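Local atomic coordinates of initiator protein NS1 (Human bocavirus, PDB entry 4KW3), a protein that probably binds the viral replication origin, unwinds its hairpin and nicks one DNA strand to start rolling-circle replication, the chain here being its N-terminal origin-recognition and nickase domain. Residues A[107-112]-A[241-246]; A[29-34]-A[218-223]. All blocks are in the same frame, centred on the assembly; numbering follows the deposited sequence.

Both contacts lie within the origin-recognition/nickase domain, their centres about 12 Å apart. Contact 1, about 6 Å from the centre of the chain, joins strands 101-109 and 241-247 of the mixed sheet. Contact 2, about 15 Å from that centre, ties the N-terminal part of helix 31-38 to the loop after strand 216-217. The segments alternate along the chain, 29-34, 107-112, 218-223, 241-246, so the two long-range closures interlock. They also touch: L109, the residue after the predicted metal ligand E108, packs against the loop of contact 2 (CD2 3.3 Å from S220 N), and C218 N probably bonds at 2.9 Å to Y242 O, on the strand paired with that of E108.

Contact 1 (A[107-112]-A[241-246]); sequences SELGEK and TYSHTL
S107 faces both S243 and H244 through its backbone, and the antiparallel pairing sets it opposite H244. S243 N gives the shorter bond to S107 O at 2.8 Å; the N-H...O angle is 168°, although the donor stands above the carbonyl plane. S107 N gives to H244 O at 3.1 Å, approaching almost along the C=O axis. Side-chain hydroxyls are satisfied elsewhere, S107 OG by G75 O and S243 OG by H73 NE2. With two residues opposite one and a helical-type backbone at S243 (phi -104°, psi -45°), the geometry is that of a classic beta bulge. It interrupts strand 241-247 beside strand 101-109 in the central sheet of a Rep-type HUH nuclease domain, in which E108 is a predicted divalent-metal ligand beside H115 and H117. With CG anti to its backbone N and the chain extended, E108 runs its aliphatic part past the T241 carbonyl, CG lying 3.1 Å from T241 O, while OE1 forms a salt bridge with K215. On the face shared by S107 and H244, S107 OG lies 3.6 Å from H244 CB. S243 CB points toward the opposing strand and meets S107 OG at 3.5 Å. Farther along, L109 CD1 reaches S243 CB at 3.7 Å.

Contact 2 (A[29-34]-A[218-223]); sequences EKEWLL and CISSYS
The carboxylate of E31 takes three hydrogen bonds from the 218-223 loop, with both oxygens engaged. OE1 accepts from S220 OG at 2.6 Å through its syn lone pair, the one on the side of the other oxygen. OE2 is gripped twice: S221 N, 2.8 Å away, meets the syn lone pair of OE2 with an N-H...O angle of 163°, whereas S221 OG, also at 2.8 Å, meets OE2 nearly along the C-O axis. An extended chain carries the group there, CG being anti to the backbone N (chi1 -174°). Further partners lie just outside: H35 NE2 is hydrogen-bonded to OE1, and K28 NZ to S221 OG. This concentration of donors, with a lysine nearby, would be expected to stabilise the charged form of the buried E31.

S220 OG works in both directions, giving to E31 and accepting from Y222 N at 3.0 Å with an N-H...O angle of 166°. Its hydroxyl is thereby fixed between the glutamate and the loop backbone.

A second junction is made by the phenol of Y222, whose OH receives a weak bond from E31 N at 3.4 Å and has another weak partner in K28 O. The ring leans against segment 29-34, with CE2 3.8 Å from E31 CB. W32 and Y222 cross obliquely, W32 CZ3 lying 3.7 Å from Y222 OH. K30, whose CB points away from the loop, is paired through NZ with E161 of helix 160-177 in a salt bridge.

By presenting S220 OG, S221 N and S221 OG to E31, the loop between strand 216-217 and helix 225-228 is linked to the N-terminal part of helix 31-38; its geometry combines an ST turn, in which S220 OG accepts from the backbone N two residues on, with a type I beta turn from S220 to S223, closed by S223 N bonding to S220 O.

Contact 1 (A[107-112]-A[241-246])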
loop_
_atom_site.group_PDB
_atom_site.type_symbol
_atom_site.label_atom_id
_atom_site.label_comp_id
_atom_site.label_asym_id
_atom_site.label_seq_id
_atom_site.Cartn_x
_atom_site.Cartn_y
_atom_site.Cartn_z
ATOM N N SER A 107 1.672 -1.119 0.182
ATOM C CA SER A 107 2.209 0.019 -0.564
ATOM C C SER A 107 3.624 -0.283 -1.071
ATOM O O SER A 107 4.370 -1.017 -0.441
ATOM C CB SER A 107 2.211 1.265 0.315
ATOM O OG SER A 107 2.875 1.012 1.541
ATOM N N GLU A 108 3.977 0.276 -2.222
ATOM C CA GLU A 108 5.263 0.011 -2.839
ATOM C C GLU A 108 5.775 1.249 -3.552
ATOM O O GLU A 108 5.056 1.872 -4.318
ATOM C CB GLU A 108 5.158 -1.152 -3.823
ATOM C CG GLU A 108 6.273 -1.226 -4.879
ATOM C CD GLU A 108 6.121 -2.428 -5.823
ATOM O OE1 GLU A 108 5.219 -3.263 -5.593
ATOM O OE2 GLU A 108 6.897 -2.537 -6.800
ATOM N N LEU A 109 7.029 1.593 -3.299
ATOM C CA LEU A 109 7.686 2.657 -4.032
ATOM C C LEU A 109 8.280 2.021 -5.267
ATOM O O LEU A 109 9.399 1.509 -5.224
ATOM C CB LEU A 109 8.805 3.249 -3.183
ATOM C CG LEU A 109 8.388 4.275 -2.125
ATOM C CD1 LEU A 109 7.304 3.790 -1.197
ATOM C CD2 LEU A 109 9.574 4.657 -1.321
ATOM N N GLY A 110 7.558 2.079 -6.378
ATOM C CA GLY A 110 8.009 1.419 -7.585
ATOM C C GLY A 110 9.086 2.171 -8.358
ATOM O O GLY A 110 9.432 3.310 -8.039
ATOM N N GLU A 111 9.609 1.522 -9.392
ATOM C CA GLU A 111 10.588 2.141 -10.268
ATOM C C GLU A 111 9.952 3.401 -10.847
ATOM O O GLU A 111 10.575 4.467 -10.879
ATOM C CB GLU A 111 10.968 1.165 -11.379
ATOM C CG GLU A 111 11.853 1.742 -12.458
ATOM C CD GLU A 111 13.265 2.003 -11.959
ATOM O OE1 GLU A 111 13.672 1.358 -10.968
ATOM O OE2 GLU A 111 13.971 2.837 -12.568
ATOM N N LYS A 112 8.681 3.280 -11.241
ATOM C CA LYS A 112 7.942 4.379 -11.844
ATOM C C LYS A 112 6.835 4.864 -10.908
ATOM O O LYS A 112 6.739 6.059 -10.604
ATOM C CB LYS A 112 7.359 3.952 -13.199
ATOM C CG LYS A 112 6.315 4.906 -13.789
ATOM C CD LYS A 112 5.653 4.319 -15.051
ATOM C CE LYS A 112 4.325 5.010 -15.403
ATOM N NZ LYS A 112 3.220 4.028 -15.732
ATOM N N THR A 241 10.232 -3.977 -4.381
ATOM C CA THR A 241 10.234 -3.652 -2.966
ATOM C C THR A 241 8.842 -3.414 -2.428
ATOM O O THR A 241 7.879 -3.304 -3.192
ATOM C CB THR A 241 11.098 -2.410 -2.669
ATOM O OG1 THR A 241 10.550 -1.266 -3.327
ATOM C CG2 THR A 241 12.540 -2.626 -3.122
ATOM N N TYR A 242 8.722 -3.376 -1.105
ATOM C CA TYR A 242 7.469 -2.937 -0.497
ATOM C C TYR A 242 7.818 -1.876 0.522
ATOM O O TYR A 242 8.943 -1.834 1.035
ATOM C CB TYR A 242 6.719 -4.093 0.196
ATOM C CG TYR A 242 7.308 -4.438 1.530
ATOM C CD1 TYR A 242 8.443 -5.246 1.616
ATOM C CD2 TYR A 242 6.769 -3.926 2.716
ATOM C CE1 TYR A 242 8.995 -5.554 2.826
ATOM C CE2 TYR A 242 7.349 -4.225 3.943
ATOM C CZ TYR A 242 8.459 -5.041 3.986
ATOM O OH TYR A 242 9.039 -5.360 5.188
ATOM N N SER A 243 6.818 -1.075 0.873
ATOM C CA SER A 243 6.993 -0.049 1.890
ATOM C C SER A 243 6.350 -0.457 3.206
ATOM O O SER A 243 6.948 -0.300 4.270
ATOM C CB SER A 243 6.401 1.276 1.409
ATOM O OG SER A 243 6.372 2.194 2.472
ATOM N N HIS A 244 5.128 -0.976 3.120
ATOM C CA HIS A 244 4.325 -1.294 4.303
ATOM C C HIS A 244 3.198 -2.246 3.959
ATOM O O HIS A 244 2.615 -2.167 2.887
ATOM C CB HIS A 244 3.723 -0.026 4.891
ATOM C CG HIS A 244 3.197 -0.201 6.279
ATOM N ND1 HIS A 244 4.021 -0.379 7.366
ATOM C CD2 HIS A 244 1.932 -0.232 6.755
ATOM C CE1 HIS A 244 3.289 -0.512 8.453
ATOM N NE2 HIS A 244 2.019 -0.418 8.109
ATOM N N THR A 245 2.884 -3.144 4.879
ATOM C CA THR A 245 1.904 -4.193 4.617
ATOM C C THR A 245 0.885 -4.301 5.739
ATOM O O THR A 245 1.251 -4.438 6.908
ATOM C CB THR A 245 2.624 -5.528 4.422
ATOM O OG1 THR A 245 3.481 -5.382 3.306
ATOM C CG2 THR A 245 1.660 -6.649 4.102
ATOM N N LEU A 246 -0.391 -4.209 5.383
ATOM C CA LEU A 246 -1.469 -4.358 6.366
ATOM C C LEU A 246 -2.278 -5.614 6.096
ATOM O O LEU A 246 -2.753 -5.832 4.979
ATOM C CB LEU A 246 -2.378 -3.138 6.370
ATOM C CG LEU A 246 -1.769 -1.888 7.009
ATOM C CD1 LEU A 246 -2.678 -0.682 6.798
ATOM C CD2 LEU A 246 -1.532 -2.139 8.501
#

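Contact 2 (A[29-34]-A[218-223])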
loop_
_atom_site.group_PDB
_atom_site.type_symbol
_atom_site.label_atom_id
_atom_site.label_comp_id
_atom_site.label_asym_id
_atom_site.label_seq_id
_atom_site.Cartn_x
_atom_site.Cartn_y
_atom_site.Cartn_z
ATOM N N GLU A 29 10.856 12.561 -7.750
ATOM C CA GLU A 29 11.675 13.757 -7.832
ATOM C C GLU A 29 11.429 14.692 -6.663
ATOM O O GLU A 29 12.321 15.408 -6.252
ATOM C CB GLU A 29 11.360 14.479 -9.133
ATOM C CG GLU A 29 11.652 13.635 -10.364
ATOM C CD GLU A 29 11.158 14.289 -11.640
ATOM O OE1 GLU A 29 10.318 15.216 -11.553
ATOM O OE2 GLU A 29 11.616 13.882 -12.730
ATOM N N LYS A 30 10.214 14.684 -6.129
ATOM C CA LYS A 30 9.814 15.645 -5.105
ATOM C C LYS A 30 9.187 14.960 -3.888
ATOM O O LYS A 30 8.175 15.423 -3.351
ATOM C CB LYS A 30 8.834 16.654 -5.711
ATOM C CG LYS A 30 9.432 17.462 -6.851
ATOM C CD LYS A 30 8.455 18.488 -7.390
ATOM C CE LYS A 30 9.181 19.584 -8.158
ATOM N NZ LYS A 30 10.164 20.278 -7.276
ATOM N N GLU A 31 9.808 13.874 -3.435
ATOM C CA GLU A 31 9.209 13.007 -2.414
ATOM C C GLU A 31 9.021 13.668 -1.037
ATOM O O GLU A 31 8.088 13.322 -0.287
ATOM C CB GLU A 31 9.993 11.695 -2.307
ATOM C CG GLU A 31 9.379 10.657 -1.382
ATOM C CD GLU A 31 10.344 9.522 -1.056
ATOM O OE1 GLU A 31 10.924 9.553 0.057
ATOM O OE2 GLU A 31 10.553 8.631 -1.918
ATOM N N TRP A 32 9.901 14.609 -0.699
ATOM C CA TRP A 32 9.814 15.319 0.589
ATOM C C TRP A 32 8.459 16.027 0.772
ATOM O O TRP A 32 7.975 16.155 1.894
ATOM C CB TRP A 32 10.969 16.309 0.761
ATOM C CG TRP A 32 10.949 17.377 -0.264
ATOM C CD1 TRP A 32 10.254 18.559 -0.213
ATOM C CD2 TRP A 32 11.633 17.361 -1.520
ATOM N NE1 TRP A 32 10.467 19.275 -1.365
ATOM C CE2 TRP A 32 11.309 18.566 -2.185
ATOM C CE3 TRP A 32 12.488 16.446 -2.148
ATOM C CZ2 TRP A 32 11.814 18.882 -3.451
ATOM C CZ3 TRP A 32 12.986 16.761 -3.401
ATOM C CH2 TRP A 32 12.648 17.973 -4.040
ATOM N N LEU A 33 7.849 16.477 -0.325
ATOM C CA LEU A 33 6.474 16.980 -0.278
ATOM C C LEU A 33 5.509 15.930 0.296
ATOM O O LEU A 33 4.638 16.260 1.122
ATOM C CB LEU A 33 6.008 17.406 -1.674
ATOM C CG LEU A 33 6.823 18.471 -2.415
ATOM C CD1 LEU A 33 6.271 18.667 -3.822
ATOM C CD2 LEU A 33 6.839 19.783 -1.644
ATOM N N LEU A 34 5.672 14.664 -0.117
ATOM C CA LEU A 34 4.795 13.622 0.407
ATOM C C LEU A 34 5.106 13.341 1.867
ATOM O O LEU A 34 4.188 13.041 2.641
ATOM C CB LEU A 34 4.826 12.318 -0.418
ATOM C CG LEU A 34 4.286 12.422 -1.843
ATOM C CD1 LEU A 34 4.220 11.065 -2.504
ATOM C CD2 LEU A 34 2.931 13.131 -1.893
ATOM N N CYS A 218 11.779 -1.037 1.149
ATOM C CA CYS A 218 12.385 0.253 0.900
ATOM C C CYS A 218 11.371 1.368 1.180
ATOM O O CYS A 218 10.323 1.422 0.548
ATOM C CB CYS A 218 12.868 0.333 -0.539
ATOM S SG CYS A 218 13.613 1.894 -0.885
ATOM N N ILE A 219 11.659 2.237 2.151
ATOM C CA ILE A 219 10.690 3.279 2.547
ATOM C C ILE A 219 10.905 4.665 1.922
ATOM O O ILE A 219 10.175 5.597 2.219
ATOM C CB ILE A 219 10.567 3.430 4.074
ATOM C CG1 ILE A 219 11.897 3.883 4.681
ATOM C CG2 ILE A 219 10.082 2.127 4.723
ATOM C CD1 ILE A 219 11.826 4.012 6.170
ATOM N N SER A 220 11.909 4.792 1.062
ATOM C CA SER A 220 12.154 6.041 0.364
ATOM C C SER A 220 12.888 5.857 -0.958
ATOM O O SER A 220 13.763 5.013 -1.080
ATOM C CB SER A 220 12.937 7.018 1.228
ATOM O OG SER A 220 13.115 8.224 0.503
ATOM N N SER A 221 12.534 6.684 -1.935
ATOM C CA SER A 221 13.264 6.759 -3.185
ATOM C C SER A 221 14.724 7.131 -2.933
ATOM O O SER A 221 15.589 6.819 -3.747
ATOM C CB SER A 221 12.641 7.819 -4.085
ATOM O OG SER A 221 11.301 7.494 -4.402
ATOM N N TYR A 222 14.997 7.782 -1.801
ATOM C CA TYR A 222 16.346 8.249 -1.486
ATOM C C TYR A 222 17.013 7.330 -0.485
ATOM O O TYR A 222 17.973 7.705 0.183
ATOM C CB TYR A 222 16.327 9.689 -0.962
ATOM C CG TYR A 222 15.465 10.607 -1.793
ATOM C CD1 TYR A 222 15.550 10.612 -3.180
ATOM C CD2 TYR A 222 14.545 11.448 -1.195
ATOM C CE1 TYR A 222 14.750 11.443 -3.946
ATOM C CE2 TYR A 222 13.744 12.283 -1.948
ATOM C CZ TYR A 222 13.848 12.275 -3.322
ATOM O OH TYR A 222 13.044 13.111 -4.062
ATOM N N SER A 223 16.505 6.115 -0.389
ATOM C CA SER A 223 17.114 5.117 0.468
ATOM C C SER A 223 17.264 3.820 -0.321
ATOM O O SER A 223 16.905 3.755 -1.499
ATOM C CB SER A 223 16.263 4.915 1.723
ATOM O OG SER A 223 16.931 4.112 2.676
#